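Local coordinates for protein purine nucleoside phosphorylase (PDB 2P4S) that salvages purines by phosphorolysis of inosine, guanosine and their 2'-deoxy forms, releasing the free base and a pentose 1-phosphate, at residues T94-L108 with D129-F141. Numbering follows the deposited sequence.
Sequences TLQEIATYLLERTEL and DVDSFDYETIPHF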
ATOM      1  N   THR A  94     -17.042   4.161  23.930  1.00 36.52           N
ATOM      2  CA  THR A  94     -16.949   2.713  23.932  1.00 35.32           C
ATOM      3  C   THR A  94     -15.660   2.237  24.599  1.00 33.97           C
ATOM      4  O   THR A  94     -15.688   1.285  25.363  1.00 33.44           O
ATOM      5  CB  THR A  94     -17.009   2.150  22.501  1.00 35.92           C
ATOM      6  OG1 THR A  94     -18.242   2.532  21.901  1.00 37.12           O
ATOM      7  CG2 THR A  94     -16.875   0.619  22.479  1.00 35.26           C
ATOM      8  N   LEU A  95     -14.542   2.901  24.299  1.00 32.93           N
ATOM      9  CA  LEU A  95     -13.229   2.520  24.837  1.00 32.30           C
ATOM     10  C   LEU A  95     -13.200   2.722  26.348  1.00 32.22           C
ATOM     11  O   LEU A  95     -12.715   1.863  27.090  1.00 30.62           O
ATOM     12  CB  LEU A  95     -12.082   3.284  24.117  1.00 32.02           C
ATOM     13  CG  LEU A  95     -11.921   2.858  22.639  1.00 33.01           C
ATOM     14  CD1 LEU A  95     -11.014   3.760  21.832  1.00 31.60           C
ATOM     15  CD2 LEU A  95     -11.438   1.409  22.552  1.00 32.41           C
ATOM     16  N   GLN A  96     -13.751   3.849  26.794  1.00 32.75           N
ATOM     17  CA  GLN A  96     -13.948   4.056  28.225  1.00 34.64           C
ATOM     18  C   GLN A  96     -14.892   2.987  28.871  1.00 34.37           C
ATOM     19  O   GLN A  96     -14.596   2.527  29.972  1.00 34.68           O
ATOM     20  CB  GLN A  96     -14.318   5.520  28.543  1.00 35.10           C
ATOM     21  CG  GLN A  96     -14.307   5.867  30.061  1.00 38.61           C
ATOM     22  CD  GLN A  96     -12.909   6.049  30.659  1.00 42.20           C
ATOM     23  OE1 GLN A  96     -12.463   5.260  31.504  1.00 44.44           O
ATOM     24  NE2 GLN A  96     -12.226   7.109  30.242  1.00 45.00           N
ATOM     25  N   GLU A  97     -15.957   2.548  28.179  1.00 34.19           N
ATOM     26  CA  GLU A  97     -16.753   1.375  28.617  1.00 35.20           C
ATOM     27  C   GLU A  97     -15.835   0.162  28.928  1.00 32.58           C
ATOM     28  O   GLU A  97     -15.919  -0.460  30.025  1.00 32.78           O
ATOM     29  CB  GLU A  97     -17.769   0.899  27.541  1.00 35.41           C
ATOM     30  CG  GLU A  97     -19.002   1.769  27.167  1.00 39.77           C
ATOM     31  CD  GLU A  97     -19.825   1.138  25.966  1.00 40.74           C
ATOM     32  OE1 GLU A  97     -19.986  -0.134  25.932  1.00 47.92           O
ATOM     33  OE2 GLU A  97     -20.313   1.896  25.063  1.00 44.51           O
ATOM     34  N   ILE A  98     -15.000  -0.197  27.945  1.00 29.55           N
ATOM     35  CA  ILE A  98     -14.089  -1.330  28.077  1.00 26.86           C
ATOM     36  C   ILE A  98     -13.115  -1.096  29.245  1.00 26.22           C
ATOM     37  O   ILE A  98     -12.884  -1.998  30.071  1.00 25.06           O
ATOM     38  CB  ILE A  98     -13.302  -1.630  26.728  1.00 27.72           C
ATOM     39  CG1 ILE A  98     -14.262  -1.672  25.525  1.00 26.48           C
ATOM     40  CG2 ILE A  98     -12.405  -2.873  26.869  1.00 24.15           C
ATOM     41  CD1 ILE A  98     -13.562  -1.830  24.146  1.00 26.51           C
ATOM     42  N   ALA A  99     -12.557   0.110  29.329  1.00 25.43           N
ATOM     43  CA  ALA A  99     -11.596   0.405  30.413  1.00 26.06           C
ATOM     44  C   ALA A  99     -12.294   0.224  31.789  1.00 26.52           C
ATOM     45  O   ALA A  99     -11.793  -0.484  32.677  1.00 24.62           O
ATOM     46  CB  ALA A  99     -11.010   1.835  30.270  1.00 24.41           C
ATOM     47  N   THR A 100     -13.467   0.870  31.925  1.00 28.02           N
ATOM     48  CA  THR A 100     -14.278   0.855  33.167  1.00 28.33           C
ATOM     49  C   THR A 100     -14.649  -0.575  33.543  1.00 27.72           C
ATOM     50  O   THR A 100     -14.483  -0.954  34.710  1.00 28.24           O
ATOM     51  CB  THR A 100     -15.516   1.770  33.070  1.00 29.11           C
ATOM     52  OG1 THR A 100     -15.081   3.137  33.052  1.00 29.95           O
ATOM     53  CG2 THR A 100     -16.409   1.603  34.305  1.00 30.96           C
ATOM     54  N   TYR A 101     -15.064  -1.365  32.538  1.00 25.89           N
ATOM     55  CA  TYR A 101     -15.352  -2.788  32.716  1.00 24.34           C
ATOM     56  C   TYR A 101     -14.227  -3.527  33.433  1.00 23.88           C
ATOM     57  O   TYR A 101     -14.448  -4.312  34.357  1.00 23.13           O
ATOM     58  CB  TYR A 101     -15.629  -3.464  31.360  1.00 23.46           C
ATOM     59  CG  TYR A 101     -15.893  -4.937  31.484  1.00 22.11           C
ATOM     60  CD1 TYR A 101     -17.197  -5.418  31.727  1.00 22.47           C
ATOM     61  CD2 TYR A 101     -14.849  -5.859  31.388  1.00 20.07           C
ATOM     62  CE1 TYR A 101     -17.446  -6.776  31.873  1.00 21.12           C
ATOM     63  CE2 TYR A 101     -15.076  -7.220  31.535  1.00 22.00           C
ATOM     64  CZ  TYR A 101     -16.401  -7.679  31.774  1.00 22.46           C
ATOM     65  OH  TYR A 101     -16.624  -9.042  31.948  1.00 19.81           O
ATOM     66  N   LEU A 102     -13.011  -3.314  32.966  1.00 23.47           N
ATOM     67  CA  LEU A 102     -11.851  -3.992  33.562  1.00 23.43           C
ATOM     68  C   LEU A 102     -11.466  -3.358  34.919  1.00 23.28           C
ATOM     69  O   LEU A 102     -11.123  -4.056  35.853  1.00 23.73           O
ATOM     70  CB  LEU A 102     -10.670  -3.933  32.565  1.00 22.79           C
ATOM     71  CG  LEU A 102     -10.891  -4.662  31.212  1.00 20.83           C
ATOM     72  CD1 LEU A 102      -9.913  -4.194  30.113  1.00 19.53           C
ATOM     73  CD2 LEU A 102     -10.768  -6.147  31.447  1.00 16.74           C
ATOM     74  N   LEU A 103     -11.495  -2.038  35.002  1.00 23.96           N
ATOM     75  CA  LEU A 103     -11.119  -1.330  36.232  1.00 26.36           C
ATOM     76  C   LEU A 103     -12.028  -1.703  37.412  1.00 27.25           C
ATOM     77  O   LEU A 103     -11.562  -1.714  38.538  1.00 27.52           O
ATOM     78  CB  LEU A 103     -11.155   0.183  36.020  1.00 26.33           C
ATOM     79  CG  LEU A 103     -10.056   0.810  35.154  1.00 27.51           C
ATOM     80  CD1 LEU A 103     -10.398   2.285  34.853  1.00 29.39           C
ATOM     81  CD2 LEU A 103      -8.710   0.669  35.800  1.00 24.34           C
ATOM     82  N   GLU A 104     -13.307  -2.006  37.114  1.00 28.29           N
ATOM     83  CA  GLU A 104     -14.306  -2.543  38.061  1.00 29.51           C
ATOM     84  C   GLU A 104     -14.010  -3.951  38.523  1.00 28.30           C
ATOM     85  O   GLU A 104     -14.396  -4.351  39.632  1.00 29.24           O
ATOM     86  CB  GLU A 104     -15.713  -2.457  37.448  1.00 29.38           C
ATOM     87  CG  GLU A 104     -16.220  -0.992  37.479  1.00 31.79           C
ATOM     88  CD  GLU A 104     -17.575  -0.763  36.791  1.00 34.40           C
ATOM     89  OE1 GLU A 104     -18.093  -1.689  36.092  1.00 39.20           O
ATOM     90  OE2 GLU A 104     -18.102   0.384  36.922  1.00 38.64           O
ATOM     91  N   ARG A 105     -13.259  -4.696  37.719  1.00 27.29           N
ATOM     92  CA  ARG A 105     -13.015  -6.115  38.005  1.00 26.10           C
ATOM     93  C   ARG A 105     -11.599  -6.487  38.429  1.00 25.81           C
ATOM     94  O   ARG A 105     -11.300  -7.654  38.637  1.00 25.94           O
ATOM     95  CB  ARG A 105     -13.505  -6.974  36.829  1.00 26.09           C
ATOM     96  CG  ARG A 105     -14.997  -6.892  36.731  1.00 26.34           C
ATOM     97  CD  ARG A 105     -15.560  -7.362  35.410  1.00 25.51           C
ATOM     98  NE  ARG A 105     -17.015  -7.252  35.450  1.00 22.15           N
ATOM     99  CZ  ARG A 105     -17.704  -6.131  35.271  1.00 23.85           C
ATOM    100  NH1 ARG A 105     -17.097  -4.982  35.007  1.00 20.32           N
ATOM    101  NH2 ARG A 105     -19.032  -6.167  35.343  1.00 23.86           N
ATOM    102  N   THR A 106     -10.720  -5.505  38.538  1.00 25.77           N
ATOM    103  CA  THR A 106      -9.416  -5.715  39.143  1.00 26.46           C
ATOM    104  C   THR A 106      -9.104  -4.482  39.990  1.00 27.61           C
ATOM    105  O   THR A 106      -9.502  -3.359  39.644  1.00 27.72           O
ATOM    106  CB  THR A 106      -8.251  -6.008  38.080  1.00 27.25           C
ATOM    107  OG1 THR A 106      -7.017  -6.280  38.762  1.00 26.95           O
ATOM    108  CG2 THR A 106      -8.035  -4.844  37.071  1.00 23.24           C
ATOM    109  N   GLU A 107      -8.402  -4.686  41.090  1.00 28.89           N
ATOM    110  CA  GLU A 107      -7.879  -3.566  41.869  1.00 31.92           C
ATOM    111  C   GLU A 107      -6.520  -3.036  41.372  1.00 31.39           C
ATOM    112  O   GLU A 107      -6.070  -1.973  41.792  1.00 30.91           O
ATOM    113  CB  GLU A 107      -7.747  -3.997  43.328  1.00 32.65           C
ATOM    114  CG  GLU A 107      -9.101  -4.018  44.048  1.00 39.47           C
ATOM    115  CD  GLU A 107      -8.913  -4.088  45.554  1.00 48.98           C
ATOM    116  OE1 GLU A 107      -8.960  -3.008  46.215  1.00 51.35           O
ATOM    117  OE2 GLU A 107      -8.667  -5.216  46.057  1.00 50.82           O
ATOM    118  N   LEU A 108      -5.876  -3.812  40.499  1.00 31.81           N
ATOM    119  CA  LEU A 108      -4.557  -3.488  39.943  1.00 31.66           C
ATOM    120  C   LEU A 108      -4.641  -2.218  39.110  1.00 31.14           C
ATOM    121  O   LEU A 108      -5.610  -2.024  38.361  1.00 30.65           O
ATOM    122  CB  LEU A 108      -4.054  -4.644  39.114  1.00 31.33           C
ATOM    123  CG  LEU A 108      -3.036  -5.584  39.758  1.00 35.18           C
ATOM    124  CD1 LEU A 108      -3.614  -7.044  40.070  1.00 37.41           C
ATOM    125  CD2 LEU A 108      -1.861  -5.668  38.766  1.00 38.75           C
ATOM    126  N   ASP A 129      -0.272 -12.899  41.495  1.00 35.77           N
ATOM    127  CA  ASP A 129      -1.506 -12.244  41.944  1.00 36.35           C
ATOM    128  C   ASP A 129      -2.346 -11.752  40.772  1.00 35.11           C
ATOM    129  O   ASP A 129      -2.707 -10.554  40.718  1.00 34.20           O
ATOM    130  CB  ASP A 129      -1.157 -11.009  42.745  1.00 37.99           C
ATOM    131  CG  ASP A 129      -1.103 -11.257  44.207  1.00 44.46           C
ATOM    132  OD1 ASP A 129      -2.143 -10.941  44.860  1.00 49.68           O
ATOM    133  OD2 ASP A 129      -0.024 -11.725  44.686  1.00 47.33           O
ATOM    134  N   VAL A 130      -2.644 -12.655  39.835  1.00 34.50           N
ATOM    135  CA  VAL A 130      -3.281 -12.253  38.565  1.00 33.49           C
ATOM    136  C   VAL A 130      -4.822 -12.120  38.608  1.00 33.28           C
ATOM    137  O   VAL A 130      -5.500 -12.895  39.277  1.00 31.76           O
ATOM    138  CB  VAL A 130      -2.824 -13.151  37.355  1.00 33.51           C
ATOM    139  CG1 VAL A 130      -1.333 -13.354  37.398  1.00 32.75           C
ATOM    140  CG2 VAL A 130      -3.505 -14.496  37.372  1.00 33.00           C
ATOM    141  N   ASP A 131      -5.336 -11.096  37.916  1.00 32.90           N
ATOM    142  CA  ASP A 131      -6.706 -11.061  37.412  1.00 32.90           C
ATOM    143  C   ASP A 131      -6.637 -11.285  35.894  1.00 31.96           C
ATOM    144  O   ASP A 131      -6.015 -10.536  35.162  1.00 31.91           O
ATOM    145  CB  ASP A 131      -7.416  -9.745  37.777  1.00 32.87           C
ATOM    146  CG  ASP A 131      -7.444  -9.500  39.299  1.00 35.77           C
ATOM    147  OD1 ASP A 131      -7.962 -10.366  40.042  1.00 37.40           O
ATOM    148  OD2 ASP A 131      -6.963  -8.445  39.766  1.00 37.67           O
ATOM    149  N   SER A 132      -7.252 -12.365  35.442  1.00 31.31           N
ATOM    150  CA  SER A 132      -7.169 -12.781  34.057  1.00 30.40           C
ATOM    151  C   SER A 132      -8.544 -12.671  33.372  1.00 28.92           C
ATOM    152  O   SER A 132      -9.578 -13.011  33.971  1.00 28.16           O
ATOM    153  CB  SER A 132      -6.653 -14.197  34.014  1.00 29.63           C
ATOM    154  OG  SER A 132      -6.518 -14.598  32.664  1.00 35.92           O
ATOM    155  N   PHE A 133      -8.558 -12.163  32.146  1.00 27.60           N
ATOM    156  CA  PHE A 133      -9.800 -12.016  31.380  1.00 27.46           C
ATOM    157  C   PHE A 133      -9.685 -12.617  29.991  1.00 27.06           C
ATOM    158  O   PHE A 133      -8.978 -12.057  29.156  1.00 26.99           O
ATOM    159  CB  PHE A 133     -10.203 -10.551  31.199  1.00 27.33           C
ATOM    160  CG  PHE A 133     -10.374  -9.794  32.464  1.00 27.64           C
ATOM    161  CD1 PHE A 133     -11.652  -9.616  33.014  1.00 28.91           C
ATOM    162  CD2 PHE A 133      -9.266  -9.225  33.108  1.00 27.33           C
ATOM    163  CE1 PHE A 133     -11.817  -8.888  34.191  1.00 27.57           C
ATOM    164  CE2 PHE A 133      -9.409  -8.509  34.294  1.00 27.34           C
ATOM    165  CZ  PHE A 133     -10.688  -8.340  34.846  1.00 28.50           C
ATOM    166  N   ASP A 134     -10.392 -13.720  29.727  1.00 25.99           N
ATOM    167  CA  ASP A 134     -10.479 -14.222  28.360  1.00 25.74           C
ATOM    168  C   ASP A 134     -11.007 -13.120  27.472  1.00 25.06           C
ATOM    169  O   ASP A 134     -11.917 -12.397  27.881  1.00 23.90           O
ATOM    170  CB  ASP A 134     -11.368 -15.466  28.281  1.00 25.82           C
ATOM    171  CG  ASP A 134     -10.673 -16.699  28.823  1.00 29.73           C
ATOM    172  OD1 ASP A 134      -9.543 -16.542  29.349  1.00 32.51           O
ATOM    173  OD2 ASP A 134     -11.243 -17.819  28.740  1.00 31.54           O
ATOM    174  N   TYR A 135     -10.415 -12.955  26.276  1.00 25.43           N
ATOM    175  CA  TYR A 135     -10.873 -11.922  25.314  1.00 24.92           C
ATOM    176  C   TYR A 135     -12.339 -12.051  24.966  1.00 25.07           C
ATOM    177  O   TYR A 135     -12.994 -11.047  24.744  1.00 25.07           O
ATOM    178  CB  TYR A 135     -10.057 -11.896  24.010  1.00 25.15           C
ATOM    179  CG  TYR A 135      -8.589 -11.455  24.157  1.00 24.84           C
ATOM    180  CD1 TYR A 135      -8.139 -10.751  25.310  1.00 26.32           C
ATOM    181  CD2 TYR A 135      -7.657 -11.734  23.140  1.00 22.74           C
ATOM    182  CE1 TYR A 135      -6.794 -10.343  25.439  1.00 24.61           C
ATOM    183  CE2 TYR A 135      -6.315 -11.342  23.250  1.00 22.69           C
ATOM    184  CZ  TYR A 135      -5.894 -10.665  24.396  1.00 24.86           C
ATOM    185  OH  TYR A 135      -4.603 -10.315  24.491  1.00 25.39           O
ATOM    186  N   GLU A 136     -12.834 -13.287  24.914  1.00 25.81           N
ATOM    187  CA  GLU A 136     -14.258 -13.604  24.650  1.00 27.77           C
ATOM    188  C   GLU A 136     -15.252 -12.879  25.580  1.00 27.07           C
ATOM    189  O   GLU A 136     -16.349 -12.537  25.159  1.00 27.38           O
ATOM    190  CB  GLU A 136     -14.508 -15.123  24.789  1.00 27.91           C
ATOM    191  CG  GLU A 136     -13.990 -15.981  23.634  1.00 32.46           C
ATOM    192  CD  GLU A 136     -12.409 -16.135  23.551  1.00 38.87           C
ATOM    193  OE1 GLU A 136     -11.650 -15.887  24.544  1.00 37.01           O
ATOM    194  OE2 GLU A 136     -11.934 -16.528  22.451  1.00 40.50           O
ATOM    195  N   THR A 137     -14.836 -12.649  26.829  1.00 26.92           N
ATOM    196  CA  THR A 137     -15.658 -12.061  27.872  1.00 26.60           C
ATOM    197  C   THR A 137     -15.556 -10.549  27.985  1.00 25.95           C
ATOM    198  O   THR A 137     -16.355  -9.925  28.672  1.00 25.88           O
ATOM    199  CB  THR A 137     -15.327 -12.659  29.250  1.00 27.33           C
ATOM    200  OG1 THR A 137     -14.183 -11.991  29.810  1.00 31.71           O
ATOM    201  CG2 THR A 137     -15.073 -14.132  29.177  1.00 26.59           C
ATOM    202  N   ILE A 138     -14.576  -9.938  27.324  1.00 25.43           N
ATOM    203  CA  ILE A 138     -14.425  -8.492  27.419  1.00 24.14           C
ATOM    204  C   ILE A 138     -15.349  -7.786  26.397  1.00 24.96           C
ATOM    205  O   ILE A 138     -15.311  -8.102  25.217  1.00 25.36           O
ATOM    206  CB  ILE A 138     -12.941  -8.024  27.258  1.00 24.28           C
ATOM    207  CG1 ILE A 138     -12.005  -8.806  28.211  1.00 23.24           C
ATOM    208  CG2 ILE A 138     -12.834  -6.494  27.506  1.00 21.29           C
ATOM    209  CD1 ILE A 138     -10.503  -8.670  27.871  1.00 21.79           C
ATOM    210  N   PRO A 139     -16.218  -6.872  26.860  1.00 24.88           N
ATOM    211  CA  PRO A 139     -17.081  -6.186  25.902  1.00 25.56           C
ATOM    212  C   PRO A 139     -16.309  -5.597  24.729  1.00 25.39           C
ATOM    213  O   PRO A 139     -15.296  -4.923  24.933  1.00 24.85           O
ATOM    214  CB  PRO A 139     -17.748  -5.074  26.734  1.00 25.62           C
ATOM    215  CG  PRO A 139     -17.214  -5.198  28.111  1.00 24.86           C
ATOM    216  CD  PRO A 139     -16.516  -6.487  28.242  1.00 25.06           C
ATOM    217  N   HIS A 140     -16.791  -5.894  23.518  1.00 26.29           N
ATOM    218  CA  HIS A 140     -16.269  -5.339  22.240  1.00 27.00           C
ATOM    219  C   HIS A 140     -14.882  -5.817  21.857  1.00 26.22           C
ATOM    220  O   HIS A 140     -14.262  -5.239  20.978  1.00 26.96           O
ATOM    221  CB  HIS A 140     -16.253  -3.795  22.260  1.00 27.75           C
ATOM    222  CG  HIS A 140     -17.570  -3.197  22.610  1.00 31.45           C
ATOM    223  ND1 HIS A 140     -18.673  -3.315  21.790  1.00 35.02           N
ATOM    224  CD2 HIS A 140     -17.977  -2.508  23.705  1.00 33.42           C
ATOM    225  CE1 HIS A 140     -19.703  -2.708  22.358  1.00 36.44           C
ATOM    226  NE2 HIS A 140     -19.304  -2.204  23.514  1.00 37.28           N
ATOM    227  N   PHE A 141     -14.383  -6.844  22.521  1.00 25.33           N
ATOM    228  CA  PHE A 141     -13.031  -7.285  22.258  1.00 24.76           C
ATOM    229  C   PHE A 141     -12.945  -8.289  21.083  1.00 25.10           C
ATOM    230  O   PHE A 141     -13.757  -9.227  20.991  1.00 23.90           O
ATOM    231  CB  PHE A 141     -12.431  -7.896  23.508  1.00 23.31           C
ATOM    232  CG  PHE A 141     -11.163  -7.217  23.947  1.00 21.80           C
ATOM    233  CD1 PHE A 141     -11.181  -5.893  24.329  1.00 19.08           C
ATOM    234  CD2 PHE A 141      -9.968  -7.903  23.994  1.00 20.43           C
ATOM    235  CE1 PHE A 141     -10.012  -5.247  24.762  1.00 21.68           C
ATOM    236  CE2 PHE A 141      -8.767  -7.247  24.414  1.00 20.92           C
ATOM    237  CZ  PHE A 141      -8.816  -5.925  24.803  1.00 21.19           C
TER
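The ring of Y101 is sandwiched between P139 and R105: P139 CD sits over its centre, 3.4 Å from the ring centroid and only 3° off the normal, a CH-pi contact, while R105 CD lies over the opposite face toward the rim and the guanidinium stacks over Y101 CE1. With CG anti to the backbone N (chi1 178°), Y101 turns this ring out from helix 92-105 to meet the proline. R105 NH1 in turn donates to Y101 O at 2.8 Å, in the carbonyl plane and on a lone pair, which holds the guanidinium over the ring. Further along, L102 CD2 points into the face of F133, 3.7 Å from its centroid, and R105 CB lies at the edge of that ring. Where the start of 94-108 meets the end of 129-141, T94 CG2 rests over one face of H140, toward the CD2 rim; H140 NE2 gives E97 OE1 a 3.3 Å hydrogen bond, near the imidazole plane but from above the carboxylate plane. I98 CG2 meets I138 CG2 at 3.7 Å and F141 CE1, while its CG1 lies against P139 O. T106 OG1 donates to D131 OD2, modelled at a doubtfully short 2.4 Å, and accepts from L108 N, closing an ST turn. Helix 92-105 thus packs against an edge strand and the type II turn 138-141 at the periphery of the mixed alpha/beta fold of the PNP/MTAP phosphorylase family.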